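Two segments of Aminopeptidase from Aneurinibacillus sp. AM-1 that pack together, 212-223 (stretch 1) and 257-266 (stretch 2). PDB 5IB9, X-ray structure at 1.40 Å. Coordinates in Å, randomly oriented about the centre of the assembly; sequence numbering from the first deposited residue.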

ATOM      1  N   PRO A 212     -14.472  23.056  10.336  1.00 16.49           N
ATOM      2  CA  PRO A 212     -15.636  23.915  10.297  1.00 16.93           C
ATOM      3  C   PRO A 212     -15.657  24.826  11.499  1.00 17.76           C
ATOM      4  O   PRO A 212     -15.226  24.448  12.527  1.00 18.02           O
ATOM      5  CB  PRO A 212     -16.811  22.940  10.308  1.00 18.67           C
ATOM      6  CG  PRO A 212     -16.309  21.701  10.696  1.00 20.71           C
ATOM      7  CD  PRO A 212     -14.864  21.662  10.520  1.00 18.13           C
ATOM      8  N   ASP A 213     -16.090  26.044  11.277  1.00 16.87           N
ATOM      9  CA  ASP A 213     -16.087  27.084  12.303  1.00 18.49           C
ATOM     10  C   ASP A 213     -17.418  27.817  12.459  1.00 20.80           C
ATOM     11  O   ASP A 213     -17.434  28.898  12.909  1.00 20.99           O
ATOM     12  CB  ASP A 213     -14.931  28.020  12.099  1.00 18.83           C
ATOM     13  CG  ASP A 213     -14.996  28.748  10.799  1.00 19.10           C
ATOM     14  OD1 ASP A 213     -15.765  28.405   9.952  1.00 20.04           O
ATOM     15  OD2 ASP A 213     -14.262  29.678  10.691  1.00 29.18           O
ATOM     16  N   ALA A 214     -18.504  27.170  12.103  1.00 21.99           N
ATOM     17  CA  ALA A 214     -19.844  27.760  12.147  1.00 24.07           C
ATOM     18  C   ALA A 214     -20.674  27.400  13.403  1.00 27.67           C
ATOM     19  O   ALA A 214     -21.866  27.464  13.392  1.00 29.93           O
ATOM     20  CB  ALA A 214     -20.614  27.441  10.879  1.00 21.71           C
ATOM     21  N   ASN A 215     -20.024  26.905  14.425  1.00 30.73           N
ATOM     22  CA  ASN A 215     -20.720  26.611  15.688  1.00 34.27           C
ATOM     23  C   ASN A 215     -21.901  25.660  15.505  1.00 34.99           C
ATOM     24  O   ASN A 215     -21.721  24.534  15.153  1.00 34.15           O
ATOM     25  CB  ASN A 215     -21.040  27.923  16.435  1.00 35.72           C
ATOM     26  CG  ASN A 215     -21.398  27.714  17.887  1.00 42.26           C
ATOM     27  OD1 ASN A 215     -20.741  27.001  18.629  1.00 47.31           O
ATOM     28  ND2 ASN A 215     -22.456  28.390  18.303  1.00 49.10           N
ATOM     29  N   LYS A 216     -23.094  26.086  15.869  1.00 35.57           N
ATOM     30  CA  LYS A 216     -24.246  25.196  15.885  1.00 35.38           C
ATOM     31  C   LYS A 216     -24.657  24.698  14.519  1.00 33.52           C
ATOM     32  O   LYS A 216     -25.329  23.722  14.390  1.00 33.30           O
ATOM     33  CB  LYS A 216     -25.424  25.788  16.645  1.00 36.90           C
ATOM     34  CG  LYS A 216     -25.225  25.689  18.144  1.00 39.94           C
ATOM     35  CD  LYS A 216     -26.348  26.304  18.961  1.00 47.82           C
ATOM     36  CE  LYS A 216     -26.284  25.805  20.400  1.00 51.03           C
ATOM     37  NZ  LYS A 216     -26.909  26.726  21.400  1.00 53.02           N
ATOM     38  N   LYS A 217     -24.270  25.433  13.517  1.00 30.24           N
ATOM     39  CA  LYS A 217     -24.542  25.029  12.166  1.00 29.61           C
ATOM     40  C   LYS A 217     -23.564  24.002  11.624  1.00 25.19           C
ATOM     41  O   LYS A 217     -23.792  23.498  10.582  1.00 25.45           O
ATOM     42  CB  LYS A 217     -24.541  26.221  11.232  1.00 29.79           C
ATOM     43  CG  LYS A 217     -25.682  27.130  11.428  1.00 34.49           C
ATOM     44  CD  LYS A 217     -25.826  27.995  10.257  1.00 41.29           C
ATOM     45  CE  LYS A 217     -27.176  28.658  10.269  1.00 45.32           C
ATOM     46  NZ  LYS A 217     -27.229  29.477  11.496  1.00 46.87           N
ATOM     47  N   ASN A 218     -22.510  23.683  12.341  1.00 23.27           N
ATOM     48  CA  ASN A 218     -21.533  22.745  11.797  1.00 18.99           C
ATOM     49  C   ASN A 218     -22.115  21.381  11.468  1.00 20.90           C
ATOM     50  O   ASN A 218     -22.916  20.873  12.193  1.00 21.73           O
ATOM     51  CB  ASN A 218     -20.369  22.573  12.766  1.00 19.62           C
ATOM     52  CG  ASN A 218     -19.405  23.721  12.748  1.00 21.28           C
ATOM     53  OD1 ASN A 218     -19.357  24.489  11.851  1.00 20.14           O
ATOM     54  ND2 ASN A 218     -18.568  23.761  13.731  1.00 24.76           N
ATOM     55  N   THR A 219     -21.696  20.818  10.334  1.00 16.76           N
ATOM     56  CA  THR A 219     -22.096  19.525   9.888  1.00 16.55           C
ATOM     57  C   THR A 219     -20.840  18.649  10.135  1.00 15.78           C
ATOM     58  O   THR A 219     -19.738  19.156  10.488  1.00 18.35           O
ATOM     59  CB  THR A 219     -22.457  19.472   8.381  1.00 18.68           C
ATOM     60  OG1 THR A 219     -21.242  19.495   7.647  1.00 16.86           O
ATOM     61  CG2 THR A 219     -23.357  20.609   7.911  1.00 17.85           C
ATOM     62  N   ASN A 220     -21.075  17.371   9.897  1.00 17.12           N
ATOM     63  CA  ASN A 220     -20.078  16.289   9.862  1.00 19.60           C
ATOM     64  C   ASN A 220     -19.512  16.050   8.508  1.00 17.61           C
ATOM     65  O   ASN A 220     -18.622  15.201   8.408  1.00 16.75           O
ATOM     66  CB  ASN A 220     -20.762  14.924  10.283  1.00 24.48           C
ATOM     67  CG  ASN A 220     -21.102  14.892  11.747  1.00 34.20           C
ATOM     68  OD1 ASN A 220     -22.167  14.352  12.153  1.00 44.29           O
ATOM     69  ND2 ASN A 220     -20.231  15.511  12.572  1.00 43.83           N
ATOM     70  N   ASP A 221     -19.855  16.883   7.526  1.00 15.56           N
ATOM     71  CA  ASP A 221     -19.456  16.548   6.149  1.00 14.34           C
ATOM     72  C   ASP A 221     -18.011  17.010   5.879  1.00 12.53           C
ATOM     73  O   ASP A 221     -17.462  17.909   6.523  1.00 12.53           O
ATOM     74  CB  ASP A 221     -20.310  17.315   5.141  1.00 13.54           C
ATOM     75  CG  ASP A 221     -21.808  16.973   5.199  1.00 16.88           C
ATOM     76  OD1 ASP A 221     -22.183  15.892   5.779  1.00 19.20           O
ATOM     77  OD2 ASP A 221     -22.599  17.701   4.529  1.00 18.80           O
ATOM     78  N   ILE A 222     -17.360  16.296   4.940  1.00 11.83           N
ATOM     79  CA  ILE A 222     -16.028  16.652   4.445  1.00 11.13           C
ATOM     80  C   ILE A 222     -16.062  16.789   2.897  1.00  9.51           C
ATOM     81  O   ILE A 222     -16.715  15.993   2.240  1.00 10.53           O
ATOM     82  CB  ILE A 222     -15.012  15.498   4.739  1.00 10.25           C
ATOM     83  CG1 ILE A 222     -14.954  15.259   6.283  1.00 13.16           C
ATOM     84  CG2 ILE A 222     -13.598  15.889   4.325  1.00 12.99           C
ATOM     85  CD1 ILE A 222     -14.246  13.837   6.565  1.00 13.00           C
ATOM     86  N   ILE A 223     -15.366  17.804   2.383  1.00  9.86           N
ATOM     87  CA  ILE A 223     -15.121  17.926   0.933  1.00  9.21           C
ATOM     88  C   ILE A 223     -13.589  17.969   0.769  1.00 10.11           C
ATOM     89  O   ILE A 223     -12.896  18.637   1.481  1.00 10.25           O
ATOM     90  CB  ILE A 223     -15.715  19.217   0.366  1.00  9.04           C
ATOM     91  CG1 ILE A 223     -17.185  18.990   0.372  1.00 11.34           C
ATOM     92  CG2 ILE A 223     -15.262  19.286  -1.079  1.00 10.14           C
ATOM     93  CD1 ILE A 223     -18.021  20.244  -0.049  1.00 14.36           C
TER
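Stretch 2 (257-266) KLKTDTELRF

Stretch 2 runs alongside stretch 1 in the same direction, entering as an irregular loop and passing into a β-strand parallel to stretch 1 from Glu-263 onward. Lys-257 stands clear of the contact. At Lys-259 the side chain leaves the backbone sideways, and three successive m torsions (chi1 to chi3) fold it so that its end comes nearer Asp-213. There Lys-259 NZ donates to Asp-213 O at 2.9 Å and forms a salt bridge, with a weak hydrogen bond, to Asp-213 OD2 at 3.1 Å. The long, flexible lysine suits this exposed place. Asp-213, with chi1 p, also turns OD1 to accept from Thr-260 N (2.9 Å), while Asp-213 N donates to Thr-260 O (2.9 Å), so the two residues clasp each other.

The CA atoms of Asp-261 and Asn-218 lie 4.3 Å apart. Asp-261 O accepts from both Thr-219 N and Thr-219 OG1, each at 2.9 Å; chi1 p in Thr-219 brings the hydroxyl to the same acceptor as its own amide. The Asp-261 side chain, also p, accepts at OD1 from Thr-262 OG1 (2.7 Å), and at OD2 from water 1 (2.8 Å), which also donates to Lys-217 O (2.6 Å). Thr-262 points its CB away, yet its CG2 lies 3.5 Å from Asp-221 O: threonine carries both a hydroxyl and a methyl on CB, so CG2 can rest here while OG1 bonds to Asp-261 OD1.

From Glu-263 the backbones pair regularly. Glu-263 N donates to Asp-221 O (3.0 Å), Ile-223 N to Glu-263 O (2.9 Å), and Arg-265 N to Ile-223 O (2.9 Å). Ile-222 and Glu-263 share one face of the sheet, Ile-223 and Leu-264 the other, where Leu-264 CD2 meets Ile-223 CB at 3.8 Å. The nearly extended Arg-265 reaches Glu-263, NE to OE2 2.8 Å, in a salt bridge, and Ile-222 CD1 covers one face of its guanidinium, 3.8 Å from Arg-265 NH2.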

ATOM      1  N   LYS A 257     -10.893  33.081   4.344  1.00 15.62           N
ATOM      2  CA  LYS A 257     -11.631  34.323   4.656  1.00 14.92           C
ATOM      3  C   LYS A 257     -13.071  34.154   5.046  1.00 17.20           C
ATOM      4  O   LYS A 257     -13.761  35.156   5.277  1.00 18.17           O
ATOM      5  CB  LYS A 257     -11.558  35.250   3.419  1.00 16.83           C
ATOM      6  CG  LYS A 257     -10.213  35.449   2.717  1.00 18.37           C
ATOM      7  CD  LYS A 257      -9.096  35.893   3.660  1.00 21.23           C
ATOM      8  CE  LYS A 257      -7.830  36.177   2.914  1.00 26.15           C
ATOM      9  NZ  LYS A 257      -6.713  36.593   3.843  1.00 29.32           N
ATOM     10  N   LEU A 258     -13.602  32.938   5.031  1.00 14.54           N
ATOM     11  CA  LEU A 258     -15.015  32.640   5.160  1.00 15.59           C
ATOM     12  C   LEU A 258     -15.377  31.602   6.246  1.00 17.58           C
ATOM     13  O   LEU A 258     -14.604  30.715   6.551  1.00 17.68           O
ATOM     14  CB  LEU A 258     -15.602  32.119   3.792  1.00 17.50           C
ATOM     15  CG  LEU A 258     -15.292  33.068   2.652  1.00 14.70           C
ATOM     16  CD1 LEU A 258     -15.450  32.441   1.270  1.00 18.38           C
ATOM     17  CD2 LEU A 258     -16.152  34.335   2.710  1.00 19.99           C
ATOM     18  N   LYS A 259     -16.522  31.771   6.888  1.00 17.14           N
ATOM     19  CA  LYS A 259     -17.038  30.788   7.795  1.00 16.87           C
ATOM     20  C   LYS A 259     -17.536  29.623   6.990  1.00 16.11           C
ATOM     21  O   LYS A 259     -18.085  29.770   5.858  1.00 17.14           O
ATOM     22  CB  LYS A 259     -18.192  31.396   8.564  1.00 17.72           C
ATOM     23  CG  LYS A 259     -17.804  32.617   9.363  1.00 20.33           C
ATOM     24  CD  LYS A 259     -16.705  32.392  10.410  1.00 23.15           C
ATOM     25  CE  LYS A 259     -17.191  31.844  11.747  1.00 30.72           C
ATOM     26  NZ  LYS A 259     -15.984  31.446  12.611  1.00 31.23           N
ATOM     27  N   THR A 260     -17.299  28.411   7.525  1.00 14.31           N
ATOM     28  CA  THR A 260     -17.721  27.187   6.866  1.00 15.02           C
ATOM     29  C   THR A 260     -18.322  26.210   7.838  1.00 14.02           C
ATOM     30  O   THR A 260     -17.892  26.132   9.016  1.00 16.56           O
ATOM     31  CB  THR A 260     -16.513  26.493   6.136  1.00 16.00           C
ATOM     32  OG1 THR A 260     -15.450  26.294   7.104  1.00 19.81           O
ATOM     33  CG2 THR A 260     -16.039  27.366   4.907  1.00 16.25           C
ATOM     34  N   ASP A 261     -19.259  25.385   7.375  1.00 12.42           N
ATOM     35  CA  ASP A 261     -19.865  24.379   8.210  1.00 13.61           C
ATOM     36  C   ASP A 261     -19.454  22.974   7.857  1.00 15.00           C
ATOM     37  O   ASP A 261     -19.996  22.008   8.348  1.00 15.04           O
ATOM     38  CB  ASP A 261     -21.438  24.516   8.253  1.00 13.14           C
ATOM     39  CG  ASP A 261     -22.126  24.191   6.921  1.00 15.88           C
ATOM     40  OD1 ASP A 261     -21.429  23.771   5.915  1.00 13.51           O
ATOM     41  OD2 ASP A 261     -23.372  24.371   6.843  1.00 16.45           O
ATOM     42  N   THR A 262     -18.526  22.939   6.917  1.00 13.90           N
ATOM     43  CA  THR A 262     -18.097  21.658   6.311  1.00 14.26           C
ATOM     44  C   THR A 262     -16.564  21.670   6.301  1.00 14.42           C
ATOM     45  O   THR A 262     -15.925  22.662   5.893  1.00 18.05           O
ATOM     46  CB  THR A 262     -18.593  21.633   4.864  1.00 14.00           C
ATOM     47  OG1 THR A 262     -20.044  21.682   4.863  1.00 14.33           O
ATOM     48  CG2 THR A 262     -18.184  20.369   4.085  1.00 15.73           C
ATOM     49  N   GLU A 263     -15.969  20.525   6.716  1.00 13.05           N
ATOM     50  CA  GLU A 263     -14.530  20.386   6.785  1.00 11.64           C
ATOM     51  C   GLU A 263     -14.004  20.352   5.332  1.00 10.79           C
ATOM     52  O   GLU A 263     -14.575  19.606   4.523  1.00 12.74           O
ATOM     53  CB  GLU A 263     -14.204  19.066   7.454  1.00 10.79           C
ATOM     54  CG  GLU A 263     -12.674  18.834   7.439  1.00 11.00           C
ATOM     55  CD  GLU A 263     -12.337  17.659   8.389  1.00 15.88           C
ATOM     56  OE1 GLU A 263     -12.993  17.439   9.478  1.00 17.51           O
ATOM     57  OE2 GLU A 263     -11.336  16.980   8.111  1.00 14.87           O
ATOM     58  N   LEU A 264     -12.976  21.160   5.059  1.00 10.48           N
ATOM     59  CA  LEU A 264     -12.415  21.166   3.680  1.00  8.91           C
ATOM     60  C   LEU A 264     -10.996  20.701   3.786  1.00 12.77           C
ATOM     61  O   LEU A 264     -10.222  21.168   4.640  1.00 12.72           O
ATOM     62  CB  LEU A 264     -12.506  22.638   3.158  1.00 12.29           C
ATOM     63  CG  LEU A 264     -13.876  23.209   3.027  1.00 12.18           C
ATOM     64  CD1 LEU A 264     -13.822  24.627   2.469  1.00 17.65           C
ATOM     65  CD2 LEU A 264     -14.715  22.423   2.146  1.00 14.95           C
ATOM     66  N   ARG A 265     -10.630  19.756   2.922  1.00  9.63           N
ATOM     67  CA  ARG A 265      -9.245  19.286   2.868  1.00  9.80           C
ATOM     68  C   ARG A 265      -8.721  19.643   1.513  1.00 11.68           C
ATOM     69  O   ARG A 265      -9.238  19.085   0.493  1.00 11.30           O
ATOM     70  CB  ARG A 265      -9.176  17.751   3.081  1.00  9.77           C
ATOM     71  CG  ARG A 265      -9.804  17.329   4.469  1.00 10.15           C
ATOM     72  CD  ARG A 265      -9.662  15.864   4.687  1.00 11.13           C
ATOM     73  NE  ARG A 265     -10.215  15.582   6.007  1.00 13.73           N
ATOM     74  CZ  ARG A 265     -10.147  14.363   6.520  1.00 16.16           C
ATOM     75  NH1 ARG A 265      -9.528  13.310   5.932  1.00 13.95           N
ATOM     76  NH2 ARG A 265     -10.657  14.224   7.701  1.00 11.16           N
ATOM     77  N   PHE A 266      -7.682  20.432   1.464  1.00  9.30           N
ATOM     78  CA  PHE A 266      -7.016  20.848   0.198  1.00 10.04           C
ATOM     79  C   PHE A 266      -5.757  20.055   0.100  1.00  9.81           C
ATOM     80  O   PHE A 266      -4.914  20.059   1.020  1.00 10.17           O
ATOM     81  CB  PHE A 266      -6.709  22.363   0.265  1.00  9.14           C
ATOM     82  CG  PHE A 266      -7.924  23.257   0.377  1.00  9.41           C
ATOM     83  CD1 PHE A 266      -8.540  23.688  -0.776  1.00 11.36           C
ATOM     84  CD2 PHE A 266      -8.421  23.550   1.625  1.00 10.10           C
ATOM     85  CE1 PHE A 266      -9.676  24.461  -0.746  1.00 11.11           C
ATOM     86  CE2 PHE A 266      -9.537  24.449   1.713  1.00 13.12           C
ATOM     87  CZ  PHE A 266     -10.162  24.865   0.533  1.00 13.09           C
TER
HETATM   88  O   HOH W   1     -25.488  23.686   8.570  1.00 22.40           O
HETATM   89  O   HOH W   2     -22.101  20.309   3.505  1.00 17.80           O